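Local coordinates for protein aspartokinase (Synechocystis, PDB 3L76) that probably catalyses the ATP-dependent phosphorylation of aspartate to 4-phospho-L-aspartate, and binds lysine and threonine in pockets formed by its ACT domains, at residues Glu387-Ser392 with Asp474-Ser479; Ile88-Ile93 with Gly128-Val133; Arg186-Ala191 with Asp579-Ala584; Asp280-Ala285 with Asn555-Met560. One frame throughout, in Å; residues are numbered along the deposited sequence.

Contact 1 (Glu387-Ser392 with Asp474-Ser479); sequences EMISTS and DMIIQS. With THR (threonine), chain D; LYS (lysine), chain F.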
loop_
_atom_site.group_PDB
_atom_site.type_symbol
_atom_site.label_atom_id
_atom_site.label_comp_id
_atom_site.label_asym_id
_atom_site.label_seq_id
_atom_site.Cartn_x
_atom_site.Cartn_y
_atom_site.Cartn_z
ATOM N N GLU A 387 -19.001 -29.956 37.602
ATOM C CA GLU A 387 -19.575 -29.717 38.915
ATOM C C GLU A 387 -19.557 -28.240 39.253
ATOM O O GLU A 387 -20.584 -27.660 39.559
ATOM C CB GLU A 387 -18.840 -30.530 39.982
ATOM C CG GLU A 387 -18.929 -32.022 39.751
ATOM C CD GLU A 387 -18.352 -32.851 40.885
ATOM O OE1 GLU A 387 -18.083 -32.290 41.968
ATOM O OE2 GLU A 387 -18.166 -34.070 40.676
ATOM N N MET A 388 -18.387 -27.630 39.174
ATOM C CA MET A 388 -18.268 -26.209 39.419
ATOM C C MET A 388 -17.535 -25.483 38.282
ATOM O O MET A 388 -16.796 -26.101 37.516
ATOM C CB MET A 388 -17.559 -25.979 40.750
ATOM C CG MET A 388 -18.357 -26.456 41.945
ATOM S SD MET A 388 -17.815 -25.679 43.481
ATOM C CE MET A 388 -16.212 -26.440 43.701
ATOM N N ILE A 389 -17.726 -24.167 38.209
ATOM C CA ILE A 389 -17.111 -23.339 37.181
ATOM C C ILE A 389 -16.682 -21.987 37.704
ATOM O O ILE A 389 -17.436 -21.328 38.412
ATOM C CB ILE A 389 -18.054 -23.095 35.947
ATOM C CG1 ILE A 389 -18.561 -24.415 35.374
ATOM C CG2 ILE A 389 -17.320 -22.321 34.829
ATOM C CD1 ILE A 389 -19.643 -24.244 34.329
ATOM N N SER A 390 -15.481 -21.565 37.312
ATOM C CA SER A 390 -14.932 -20.283 37.727
ATOM C C SER A 390 -14.057 -19.694 36.617
ATOM O O SER A 390 -13.100 -20.336 36.148
ATOM C CB SER A 390 -14.104 -20.457 39.000
ATOM O OG SER A 390 -13.612 -19.219 39.471
ATOM N N THR A 391 -14.390 -18.476 36.197
ATOM C CA THR A 391 -13.588 -17.765 35.214
ATOM C C THR A 391 -12.708 -16.648 35.784
ATOM O O THR A 391 -13.060 -15.974 36.757
ATOM C CB THR A 391 -14.436 -17.179 34.070
ATOM O OG1 THR A 391 -15.449 -16.320 34.607
ATOM C CG2 THR A 391 -15.069 -18.290 33.267
ATOM N N SER A 392 -11.538 -16.479 35.166
ATOM C CA SER A 392 -10.771 -15.241 35.312
ATOM C C SER A 392 -10.771 -14.525 33.960
ATOM O O SER A 392 -11.645 -14.765 33.130
ATOM C CB SER A 392 -9.347 -15.490 35.867
ATOM O OG SER A 392 -8.549 -16.282 34.999
ATOM N N ASP A 474 -18.206 -12.907 29.436
ATOM C CA ASP A 474 -17.119 -12.392 30.266
ATOM C C ASP A 474 -16.847 -13.238 31.507
ATOM O O ASP A 474 -15.696 -13.398 31.910
ATOM C CB ASP A 474 -17.411 -10.956 30.695
ATOM C CG ASP A 474 -16.330 -10.380 31.599
ATOM O OD1 ASP A 474 -15.153 -10.339 31.188
ATOM O OD2 ASP A 474 -16.660 -9.950 32.721
ATOM N N MET A 475 -17.915 -13.751 32.118
ATOM C CA MET A 475 -17.812 -14.524 33.350
ATOM C C MET A 475 -18.811 -15.660 33.375
ATOM O O MET A 475 -19.925 -15.523 32.895
ATOM C CB MET A 475 -18.008 -13.630 34.571
ATOM C CG MET A 475 -16.973 -12.513 34.684
ATOM S SD MET A 475 -15.387 -13.055 35.366
ATOM C CE MET A 475 -15.877 -13.148 37.093
ATOM N N ILE A 476 -18.389 -16.794 33.919
ATOM C CA ILE A 476 -19.291 -17.906 34.176
ATOM C C ILE A 476 -18.999 -18.465 35.560
ATOM O O ILE A 476 -17.854 -18.799 35.870
ATOM C CB ILE A 476 -19.127 -19.029 33.168
ATOM C CG1 ILE A 476 -19.126 -18.470 31.748
ATOM C CG2 ILE A 476 -20.228 -20.093 33.373
ATOM C CD1 ILE A 476 -18.866 -19.502 30.691
ATOM N N ILE A 477 -20.037 -18.542 36.387
ATOM C CA ILE A 477 -19.910 -19.064 37.743
ATOM C C ILE A 477 -20.963 -20.121 38.024
ATOM O O ILE A 477 -22.155 -19.931 37.784
ATOM C CB ILE A 477 -20.051 -17.967 38.775
ATOM C CG1 ILE A 477 -19.222 -16.742 38.361
ATOM C CG2 ILE A 477 -19.625 -18.476 40.115
ATOM C CD1 ILE A 477 -19.310 -15.572 39.344
ATOM N N GLN A 478 -20.505 -21.257 38.518
ATOM C CA GLN A 478 -21.395 -22.358 38.823
ATOM C C GLN A 478 -20.879 -23.038 40.081
ATOM O O GLN A 478 -19.694 -23.372 40.175
ATOM C CB GLN A 478 -21.478 -23.333 37.643
ATOM C CG GLN A 478 -22.283 -24.586 37.929
ATOM C CD GLN A 478 -22.228 -25.574 36.787
ATOM O OE1 GLN A 478 -22.603 -25.257 35.661
ATOM N NE2 GLN A 478 -21.766 -26.787 37.075
ATOM N N SER A 479 -21.760 -23.215 41.062
ATOM C CA SER A 479 -21.332 -23.732 42.358
ATOM C C SER A 479 -22.088 -24.995 42.776
ATOM O O SER A 479 -21.953 -26.047 42.150
ATOM C CB SER A 479 -21.420 -22.641 43.425
ATOM O OG SER A 479 -20.738 -23.037 44.594
HETATM N N THR D . -23.392 -30.378 35.054
HETATM C CA THR D . -23.815 -29.645 33.863
HETATM C C THR D . -22.881 -29.962 32.708
HETATM O O THR D . -21.836 -30.610 32.904
HETATM C CB THR D . -23.825 -28.126 34.081
HETATM O OG1 THR D . -22.499 -27.684 34.418
HETATM C CG2 THR D . -24.819 -27.740 35.194
HETATM O OXT THR D . -23.174 -29.576 31.568
HETATM N N LYS F . -15.062 -14.544 26.173
HETATM C CA LYS F . -15.015 -16.011 26.211
HETATM C C LYS F . -16.234 -16.678 25.590
HETATM O O LYS F . -17.292 -16.021 25.438
HETATM C CB LYS F . -14.808 -16.509 27.652
HETATM C CG LYS F . -13.463 -16.110 28.253
HETATM C CD LYS F . -13.436 -16.224 29.770
HETATM C CE LYS F . -13.994 -14.977 30.425
HETATM N NZ LYS F . -12.992 -14.284 31.288
HETATM O OXT LYS F . -16.153 -17.882 25.236
#
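Two ACT domains meet edge to edge here: Ile389 and Gln478 form a hydrogen-bonded antiparallel pair that links strands 388-391 and 475-479 between a threonine pocket and a lysine pocket. Ile389 N donates to Gln478 O (2.9 Å) and Gln478 N to Ile389 O (3.1 Å). Further along, the Thr391 side chain takes over: with chi1 at 56°, OG1 stands between its own backbone N and carbonyl carbon and accepts Ile476 N at 3.1 Å. The Ile389 and Ile476 side chains cross obliquely through their CG2 methyls, 3.9 Å apart. The extended Gln478 chain runs out to the bound threonine. Its OE1 accepts from the ligand OG1 (2.7 Å), while NE2 gives one N-H to that same OG1 (2.9 Å) and another to Glu387 O (2.9 Å), approaching from above the carbonyl plane. An alanine at Gln478 would probably leave the ligand hydroxyl without either amide bond and Glu387 O without this donor. At the opposite end, Ser392 and Asp474 line the lysine pocket, and Lys529 forms a salt bridge with Asp474. Glu387 and Met388 form a classic beta bulge opposite Val399. Strand pairing with effectors bound between domains is characteristic of ACT-domain regulatory assemblies.

Contact 2 (Ile88-Ile93 with Gly128-Val133); sequences IDQPAI and GKVVVV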
loop_
_atom_site.group_PDB
_atom_site.type_symbol
_atom_site.label_atom_id
_atom_site.label_comp_id
_atom_site.label_asym_id
_atom_site.label_seq_id
_atom_site.Cartn_x
_atom_site.Cartn_y
_atom_site.Cartn_z
ATOM N N ILE A 88 19.707 12.019 9.502
ATOM C CA ILE A 88 20.577 12.316 10.636
ATOM C C ILE A 88 21.725 11.313 10.710
ATOM O O ILE A 88 22.261 11.036 11.786
ATOM C CB ILE A 88 19.807 12.358 11.970
ATOM C CG1 ILE A 88 19.158 11.002 12.273
ATOM C CG2 ILE A 88 18.762 13.467 11.934
ATOM C CD1 ILE A 88 18.482 10.949 13.620
ATOM N N ASP A 89 22.089 10.774 9.549
ATOM C CA ASP A 89 23.268 9.925 9.419
ATOM C C ASP A 89 23.196 8.687 10.308
ATOM O O ASP A 89 24.168 8.333 10.984
ATOM C CB ASP A 89 24.537 10.733 9.713
ATOM C CG ASP A 89 24.565 12.059 8.973
ATOM O OD1 ASP A 89 24.684 12.046 7.730
ATOM O OD2 ASP A 89 24.458 13.113 9.635
ATOM N N GLN A 90 22.033 8.040 10.310
ATOM C CA GLN A 90 21.885 6.726 10.921
ATOM C C GLN A 90 21.595 5.692 9.832
ATOM O O GLN A 90 20.500 5.663 9.274
ATOM C CB GLN A 90 20.763 6.730 11.959
ATOM C CG GLN A 90 21.210 6.340 13.362
ATOM C CD GLN A 90 21.942 5.006 13.407
ATOM O OE1 GLN A 90 22.752 4.766 14.301
ATOM N NE2 GLN A 90 21.664 4.135 12.436
ATOM N N PRO A 91 22.589 4.854 9.508
ATOM C CA PRO A 91 22.360 3.800 8.518
ATOM C C PRO A 91 21.141 2.959 8.900
ATOM O O PRO A 91 21.098 2.378 9.981
ATOM C CB PRO A 91 23.640 2.965 8.592
ATOM C CG PRO A 91 24.685 3.934 9.052
ATOM C CD PRO A 91 23.982 4.878 9.989
ATOM N N ALA A 92 20.156 2.916 8.014
ATOM C CA ALA A 92 18.937 2.175 8.255
ATOM C C ALA A 92 18.540 1.434 6.994
ATOM O O ALA A 92 19.247 1.498 5.989
ATOM C CB ALA A 92 17.833 3.121 8.681
ATOM N N ILE A 93 17.411 0.734 7.049
ATOM C CA ILE A 93 16.894 0.020 5.884
ATOM C C ILE A 93 15.513 -0.555 6.162
ATOM O O ILE A 93 15.266 -1.108 7.231
ATOM C CB ILE A 93 17.828 -1.128 5.452
ATOM C CG1 ILE A 93 17.363 -1.729 4.120
ATOM C CG2 ILE A 93 17.933 -2.202 6.558
ATOM C CD1 ILE A 93 18.218 -2.908 3.651
ATOM N N GLY A 128 25.774 -2.650 10.633
ATOM C CA GLY A 128 25.758 -1.221 10.403
ATOM C C GLY A 128 24.374 -0.621 10.584
ATOM O O GLY A 128 24.199 0.388 11.275
ATOM N N LYS A 129 23.384 -1.261 9.970
ATOM C CA LYS A 129 22.066 -0.658 9.784
ATOM C C LYS A 129 21.048 -0.978 10.887
ATOM O O LYS A 129 21.042 -2.076 11.451
ATOM C CB LYS A 129 21.504 -1.092 8.427
ATOM C CG LYS A 129 22.352 -0.655 7.238
ATOM C CD LYS A 129 22.234 -1.635 6.077
ATOM C CE LYS A 129 22.798 -1.047 4.795
ATOM N NZ LYS A 129 21.864 -0.048 4.213
ATOM N N VAL A 130 20.186 -0.016 11.206
ATOM C CA VAL A 130 19.004 -0.371 11.968
ATOM C C VAL A 130 17.982 -0.883 10.979
ATOM O O VAL A 130 17.667 -0.211 9.997
ATOM C CB VAL A 130 18.414 0.757 12.879
ATOM C CG1 VAL A 130 19.372 1.894 13.146
ATOM C CG2 VAL A 130 16.978 1.147 12.524
ATOM N N VAL A 131 17.503 -2.101 11.199
ATOM C CA VAL A 131 16.502 -2.617 10.292
ATOM C C VAL A 131 15.092 -2.331 10.767
ATOM O O VAL A 131 14.690 -2.677 11.872
ATOM C CB VAL A 131 16.752 -4.075 9.790
ATOM C CG1 VAL A 131 18.035 -4.704 10.328
ATOM C CG2 VAL A 131 15.510 -4.935 9.782
ATOM N N VAL A 132 14.372 -1.629 9.912
ATOM C CA VAL A 132 13.032 -1.188 10.198
ATOM C C VAL A 132 12.123 -2.049 9.353
ATOM O O VAL A 132 12.280 -2.103 8.131
ATOM C CB VAL A 132 12.872 0.265 9.802
ATOM C CG1 VAL A 132 11.433 0.722 9.981
ATOM C CG2 VAL A 132 13.853 1.124 10.598
ATOM N N VAL A 133 11.188 -2.745 10.000
ATOM C CA VAL A 133 10.416 -3.750 9.280
ATOM C C VAL A 133 8.924 -3.534 9.280
ATOM O O VAL A 133 8.367 -2.870 10.149
ATOM C CB VAL A 133 10.713 -5.247 9.680
ATOM C CG1 VAL A 133 12.147 -5.521 10.091
ATOM C CG2 VAL A 133 9.649 -5.862 10.557
#
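In the mixed sheet of the amino acid kinase domain, Ala92 and Val130 are partners in a parallel bridge, followed by Ile93 with Val131, where strand 92-96 begins to run beside strand 130-138. Three backbone bonds zigzag across. Val130 N donates to Pro91 O at 2.8 Å, Ile93 N reaches Val130 O in a weak, bent bond, and Val132 N donates to Ile93 O at 2.9 Å. Pro91 O also takes a CA-H...O contact from Lys129 CA at 3.2 Å. One face of the pair carries Ala92 CB and Val130. Across the Val130 side chain, at about a right angle, comes Gln90, its amide NE2 3.3 Å from Val130 CG1. This is the alpha/beta layering of the amino acid kinase fold: helices 16-31 and 63-87 cover this face, Val30 and Leu85 both touching Gln90 and Val130. Helix 63-87 ends in a Schellman motif with Asp89, of positive phi, as its C-prime residue, and the chain then turns into the strand. On the other face Ile93 and Val131 lie side by side, pointing the same way. Because Ile93 CG1 is anti to the backbone N (chi1 -172°), CG2 falls between N and the carbonyl carbon and rests 3.9 Å from Val131 CB. Helix 121-125 lies over this side, with Leu125 on Ile93 and Glu122 on Val131. At the solvent edge the Pro91 ring meets the base of the Lys129 chain, CB to CG 4.1 Å.

Contact 3 (Arg186-Ala191 with Asp579-Ala584); sequences RLVPEA and DALKAA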
loop_
_atom_site.group_PDB
_atom_site.type_symbol
_atom_site.label_atom_id
_atom_site.label_comp_id
_atom_site.label_asym_id
_atom_site.label_seq_id
_atom_site.Cartn_x
_atom_site.Cartn_y
_atom_site.Cartn_z
ATOM N N ARG A 186 -8.979 7.494 36.285
ATOM C CA ARG A 186 -10.262 8.167 36.206
ATOM C C ARG A 186 -11.144 7.906 37.427
ATOM O O ARG A 186 -12.009 8.714 37.735
ATOM C CB ARG A 186 -10.993 7.785 34.916
ATOM C CG ARG A 186 -10.454 8.473 33.670
ATOM C CD ARG A 186 -11.233 8.064 32.415
ATOM N NE ARG A 186 -10.575 7.008 31.643
ATOM C CZ ARG A 186 -10.930 5.725 31.649
ATOM N NH1 ARG A 186 -11.950 5.314 32.391
ATOM N NH2 ARG A 186 -10.265 4.849 30.906
ATOM N N LEU A 187 -10.923 6.794 38.124
ATOM C CA LEU A 187 -11.701 6.492 39.325
ATOM C C LEU A 187 -10.862 6.605 40.588
ATOM O O LEU A 187 -11.388 6.863 41.663
ATOM C CB LEU A 187 -12.320 5.099 39.238
ATOM C CG LEU A 187 -12.958 4.698 37.910
ATOM C CD1 LEU A 187 -13.627 3.336 38.038
ATOM C CD2 LEU A 187 -13.954 5.742 37.460
ATOM N N VAL A 188 -9.557 6.402 40.458
ATOM C CA VAL A 188 -8.659 6.474 41.603
ATOM C C VAL A 188 -7.394 7.254 41.256
ATOM O O VAL A 188 -6.387 6.669 40.849
ATOM C CB VAL A 188 -8.283 5.074 42.100
ATOM C CG1 VAL A 188 -7.399 5.166 43.334
ATOM C CG2 VAL A 188 -9.545 4.253 42.381
ATOM N N PRO A 189 -7.444 8.586 41.421
ATOM C CA PRO A 189 -6.348 9.494 41.051
ATOM C C PRO A 189 -5.001 9.109 41.662
ATOM O O PRO A 189 -3.960 9.431 41.085
ATOM C CB PRO A 189 -6.811 10.850 41.603
ATOM C CG PRO A 189 -8.295 10.756 41.667
ATOM C CD PRO A 189 -8.592 9.311 42.001
ATOM N N GLU A 190 -5.024 8.431 42.807
ATOM C CA GLU A 190 -3.797 8.037 43.489
ATOM C C GLU A 190 -3.143 6.820 42.841
ATOM O O GLU A 190 -2.153 6.290 43.356
ATOM C CB GLU A 190 -4.064 7.756 44.962
ATOM C CG GLU A 190 -4.882 8.828 45.647
ATOM C CD GLU A 190 -6.346 8.784 45.256
ATOM O OE1 GLU A 190 -6.904 9.840 44.893
ATOM O OE2 GLU A 190 -6.939 7.689 45.308
ATOM N N ALA A 191 -3.708 6.379 41.719
ATOM C CA ALA A 191 -3.127 5.293 40.937
ATOM C C ALA A 191 -1.660 5.578 40.652
ATOM O O ALA A 191 -1.311 6.659 40.178
ATOM C CB ALA A 191 -3.887 5.098 39.644
ATOM N N ASP A 579 -17.076 2.811 44.516
ATOM C CA ASP A 579 -16.744 2.763 45.935
ATOM C C ASP A 579 -15.933 1.512 46.234
ATOM O O ASP A 579 -14.986 1.538 47.015
ATOM C CB ASP A 579 -18.006 2.769 46.801
ATOM C CG ASP A 579 -18.976 3.859 46.413
ATOM O OD1 ASP A 579 -19.125 4.131 45.204
ATOM O OD2 ASP A 579 -19.603 4.435 47.322
ATOM N N ALA A 580 -16.317 0.412 45.606
ATOM C CA ALA A 580 -15.663 -0.861 45.841
ATOM C C ALA A 580 -14.248 -0.851 45.272
ATOM O O ALA A 580 -13.333 -1.428 45.850
ATOM C CB ALA A 580 -16.488 -1.990 45.249
ATOM N N LEU A 581 -14.066 -0.172 44.146
ATOM C CA LEU A 581 -12.751 -0.084 43.536
ATOM C C LEU A 581 -11.796 0.682 44.436
ATOM O O LEU A 581 -10.637 0.286 44.604
ATOM C CB LEU A 581 -12.819 0.570 42.150
ATOM C CG LEU A 581 -11.468 0.748 41.439
ATOM C CD1 LEU A 581 -10.844 -0.585 41.048
ATOM C CD2 LEU A 581 -11.614 1.646 40.230
ATOM N N LYS A 582 -12.283 1.783 45.002
ATOM C CA LYS A 582 -11.468 2.623 45.868
ATOM C C LYS A 582 -11.059 1.845 47.111
ATOM O O LYS A 582 -9.914 1.903 47.546
ATOM C CB LYS A 582 -12.227 3.891 46.261
ATOM C CG LYS A 582 -12.476 4.878 45.123
ATOM C CD LYS A 582 -13.289 6.064 45.627
ATOM C CE LYS A 582 -13.591 7.081 44.540
ATOM N NZ LYS A 582 -14.452 8.177 45.075
ATOM N N ALA A 583 -12.006 1.104 47.668
ATOM C CA ALA A 583 -11.752 0.275 48.842
ATOM C C ALA A 583 -10.652 -0.752 48.590
ATOM O O ALA A 583 -9.750 -0.916 49.413
ATOM C CB ALA A 583 -13.034 -0.415 49.292
ATOM N N ALA A 584 -10.738 -1.449 47.458
ATOM C CA ALA A 584 -9.717 -2.427 47.074
ATOM C C ALA A 584 -8.337 -1.795 46.885
ATOM O O ALA A 584 -7.327 -2.360 47.298
ATOM C CB ALA A 584 -10.132 -3.179 45.803
#
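Val188 O receives Ala191 N at 2.8 Å, closing a type I beta turn just beyond the point where Leu187 and Val188 lean on helix 577-587. The contact itself is apolar. Leu581 carries it from the helix: its CG is anti to the backbone N (chi1 178°), and the CD2 methyl meets both loop residues. Leu187 comes to it at about a right angle, CD1 lying 3.4 Å and CB 3.7 Å from Leu581 CD2. Val188 approaches at a slant, with CG2 4.0 Å from the same methyl. The extended Lys582 chain also passes the loop backbone, with CE 3.6 Å from Leu187 O. Lower on that lysine, CG is 4.1 Å from Val188 CG2, and the two side chains slide past each other in opposite directions. The aliphatic stem of Lys582, an exposed residue, thus borders the patch on the solvent side. Leu440 of strand 437-453 touches both Leu187 and Leu581, and Val438 adds to the leucine's surroundings, while Thr183 packs against Val188 and Leu581. The patch is small, a hydrophobic interdomain contact in which a loop of the amino acid kinase domain rests on a helix of an ACT domain.

Contact 4 (Asp280-Ala285 with Asn555-Met560); sequences DRPGVA and NINIEM. With THR (threonine), chain C.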
loop_
_atom_site.group_PDB
_atom_site.type_symbol
_atom_site.label_atom_id
_atom_site.label_comp_id
_atom_site.label_asym_id
_atom_site.label_seq_id
_atom_site.Cartn_x
_atom_site.Cartn_y
_atom_site.Cartn_z
ATOM N N ASP A 280 -27.328 -13.855 53.052
ATOM C CA ASP A 280 -26.825 -13.012 51.967
ATOM C C ASP A 280 -26.780 -11.544 52.349
ATOM O O ASP A 280 -27.621 -10.759 51.923
ATOM C CB ASP A 280 -27.665 -13.186 50.699
ATOM C CG ASP A 280 -27.152 -12.338 49.540
ATOM O OD1 ASP A 280 -25.958 -11.948 49.548
ATOM O OD2 ASP A 280 -27.943 -12.061 48.619
ATOM N N ARG A 281 -25.785 -11.177 53.143
ATOM C CA ARG A 281 -25.622 -9.805 53.586
ATOM C C ARG A 281 -24.137 -9.484 53.721
ATOM O O ARG A 281 -23.322 -10.388 53.841
ATOM C CB ARG A 281 -26.314 -9.609 54.935
ATOM C CG ARG A 281 -25.792 -10.523 56.032
ATOM C CD ARG A 281 -26.312 -10.124 57.410
ATOM N NE ARG A 281 -25.791 -11.022 58.439
ATOM C CZ ARG A 281 -26.519 -11.906 59.115
ATOM N NH1 ARG A 281 -27.826 -12.005 58.905
ATOM N NH2 ARG A 281 -25.931 -12.685 60.011
ATOM N N PRO A 282 -23.783 -8.192 53.712
ATOM C CA PRO A 282 -22.384 -7.808 53.904
ATOM C C PRO A 282 -21.786 -8.398 55.183
ATOM O O PRO A 282 -22.456 -8.458 56.217
ATOM C CB PRO A 282 -22.459 -6.280 54.008
ATOM C CG PRO A 282 -23.669 -5.916 53.260
ATOM C CD PRO A 282 -24.649 -7.019 53.522
ATOM N N GLY A 283 -20.534 -8.836 55.103
ATOM C CA GLY A 283 -19.810 -9.302 56.268
ATOM C C GLY A 283 -19.631 -10.804 56.358
ATOM O O GLY A 283 -18.715 -11.280 57.022
ATOM N N VAL A 284 -20.504 -11.555 55.698
ATOM C CA VAL A 284 -20.460 -13.004 55.785
ATOM C C VAL A 284 -19.155 -13.576 55.216
ATOM O O VAL A 284 -18.402 -14.252 55.929
ATOM C CB VAL A 284 -21.658 -13.646 55.095
ATOM C CG1 VAL A 284 -21.615 -15.147 55.285
ATOM C CG2 VAL A 284 -22.945 -13.087 55.663
ATOM N N ALA A 285 -18.872 -13.307 53.943
ATOM C CA ALA A 285 -17.661 -13.868 53.340
ATOM C C ALA A 285 -16.443 -13.359 54.085
ATOM O O ALA A 285 -15.520 -14.121 54.362
ATOM C CB ALA A 285 -17.567 -13.541 51.851
ATOM N N ASN A 555 -19.813 -1.498 53.935
ATOM C CA ASN A 555 -21.160 -2.057 53.838
ATOM C C ASN A 555 -21.562 -2.339 52.394
ATOM O O ASN A 555 -22.598 -1.885 51.916
ATOM C CB ASN A 555 -22.189 -1.157 54.529
ATOM C CG ASN A 555 -23.482 -1.885 54.840
ATOM O OD1 ASN A 555 -23.990 -2.655 54.029
ATOM N ND2 ASN A 555 -24.017 -1.647 56.020
ATOM N N ILE A 556 -20.720 -3.092 51.700
ATOM C CA ILE A 556 -20.955 -3.441 50.307
ATOM C C ILE A 556 -21.226 -4.942 50.212
ATOM O O ILE A 556 -20.428 -5.771 50.655
ATOM C CB ILE A 556 -19.748 -3.030 49.420
ATOM C CG1 ILE A 556 -19.698 -1.517 49.263
ATOM C CG2 ILE A 556 -19.821 -3.664 48.050
ATOM C CD1 ILE A 556 -18.460 -1.015 48.554
ATOM N N ASN A 557 -22.372 -5.301 49.660
ATOM C CA ASN A 557 -22.721 -6.704 49.589
ATOM C C ASN A 557 -22.054 -7.385 48.405
ATOM O O ASN A 557 -21.970 -6.819 47.315
ATOM C CB ASN A 557 -24.237 -6.886 49.522
ATOM C CG ASN A 557 -24.646 -8.342 49.589
ATOM O OD1 ASN A 557 -24.261 -9.065 50.508
ATOM N ND2 ASN A 557 -25.427 -8.784 48.606
ATOM N N ILE A 558 -21.594 -8.610 48.621
ATOM C CA ILE A 558 -20.935 -9.354 47.562
ATOM C C ILE A 558 -21.912 -10.334 46.932
ATOM O O ILE A 558 -22.332 -11.299 47.572
ATOM C CB ILE A 558 -19.699 -10.097 48.086
ATOM C CG1 ILE A 558 -18.730 -9.111 48.749
ATOM C CG2 ILE A 558 -19.023 -10.863 46.950
ATOM C CD1 ILE A 558 -17.573 -9.778 49.445
ATOM N N GLU A 559 -22.275 -10.082 45.677
ATOM C CA GLU A 559 -23.293 -10.883 45.007
ATOM C C GLU A 559 -22.733 -12.197 44.474
ATOM O O GLU A 559 -23.357 -13.244 44.594
ATOM C CB GLU A 559 -23.949 -10.088 43.871
ATOM C CG GLU A 559 -24.515 -8.728 44.278
ATOM C CD GLU A 559 -25.447 -8.139 43.226
ATOM O OE1 GLU A 559 -26.036 -8.921 42.449
ATOM O OE2 GLU A 559 -25.598 -6.897 43.176
ATOM N N MET A 560 -21.559 -12.130 43.863
ATOM C CA MET A 560 -20.916 -13.316 43.325
ATOM C C MET A 560 -19.417 -13.204 43.510
ATOM O O MET A 560 -18.877 -12.110 43.584
ATOM C CB MET A 560 -21.267 -13.497 41.845
ATOM C CG MET A 560 -22.757 -13.595 41.552
ATOM S SD MET A 560 -23.172 -14.396 39.980
ATOM C CE MET A 560 -22.484 -13.233 38.809
HETATM N N THR C . -23.240 -11.465 50.473
HETATM C CA THR C . -22.300 -12.020 51.455
HETATM C C THR C . -21.187 -11.036 51.801
HETATM O O THR C . -21.117 -9.938 51.222
HETATM C CB THR C . -21.699 -13.360 50.988
HETATM O OG1 THR C . -20.953 -13.165 49.775
HETATM C CG2 THR C . -22.817 -14.359 50.721
HETATM O OXT THR C . -20.367 -11.319 52.684
HETATM O O HOH W 1 -24.638 -13.216 47.424
HETATM O O HOH W 2 -19.614 -8.238 52.178
#
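The turn at Pro282 comes up to the loop at Asn557 with their CA atoms 4.5 Å apart, a type II beta turn from Arg281 to Val284 leading through Gly283, the N-cap, into helix 284-294. A threonine ligand is held between the two segments. Its ammonium N is gripped by three acceptors: Asn557 OD1 at 2.6 Å, Asp280 OD1 at 2.9 Å and Ile558 O at 3.0 Å. Asp280 and Asn557 cross at about a right angle, carboxylate and amide planes 47° apart, and Asn557 ND2 adds a weak bond to Asp280 OD1 (3.3 Å). Both side chains have CG anti to the backbone N (chi1 -174° for Asn557), the swing that begins their reach toward the ligand. Its carboxylate is bound from both segments: Ala285 N, in the first turn of the helix, donates to OXT at 2.8 Å, and Ile558 N to O at 3.0 Å. A water bridges that ligand O to Gly283 N and Ile556 O. Next to the polar site the Pro282 ring packs on the loop, CG 3.4 Å from Asn555 OD1 and CD beside Asn557 OD1. A leucine in place of Asn557 would probably leave the ligand ammonium with one acceptor fewer and Asp280 without its amide neighbour. Gln304 completes the pocket. Around it, Phe548 of helix 543-552 touches Ala285 and Ile558, Cys570 of strand 567-573 backs Ile558, and the loop continues into strand 560-563.

Contacts 1 and 2 are buried strand pairings, antiparallel between two ACT domains in the first and parallel within the amino acid kinase domain in the second; their centres lie about 51 Å apart. Contacts 3 and 4 are partly buried and join loops to other elements, the former by methyl packing, the latter largely through polar groups around an effector. Contacts 1 and 4 both hold threonine, and they touch where Ile477 CD1 packs on Met560 CB at 3.8 Å. Contact 4 also meets contact 3, through Ile556 CD1 against helix 577-587. Contact 2 stands apart from all three, whereas contact 3 joins the kinase domain to the regulatory part.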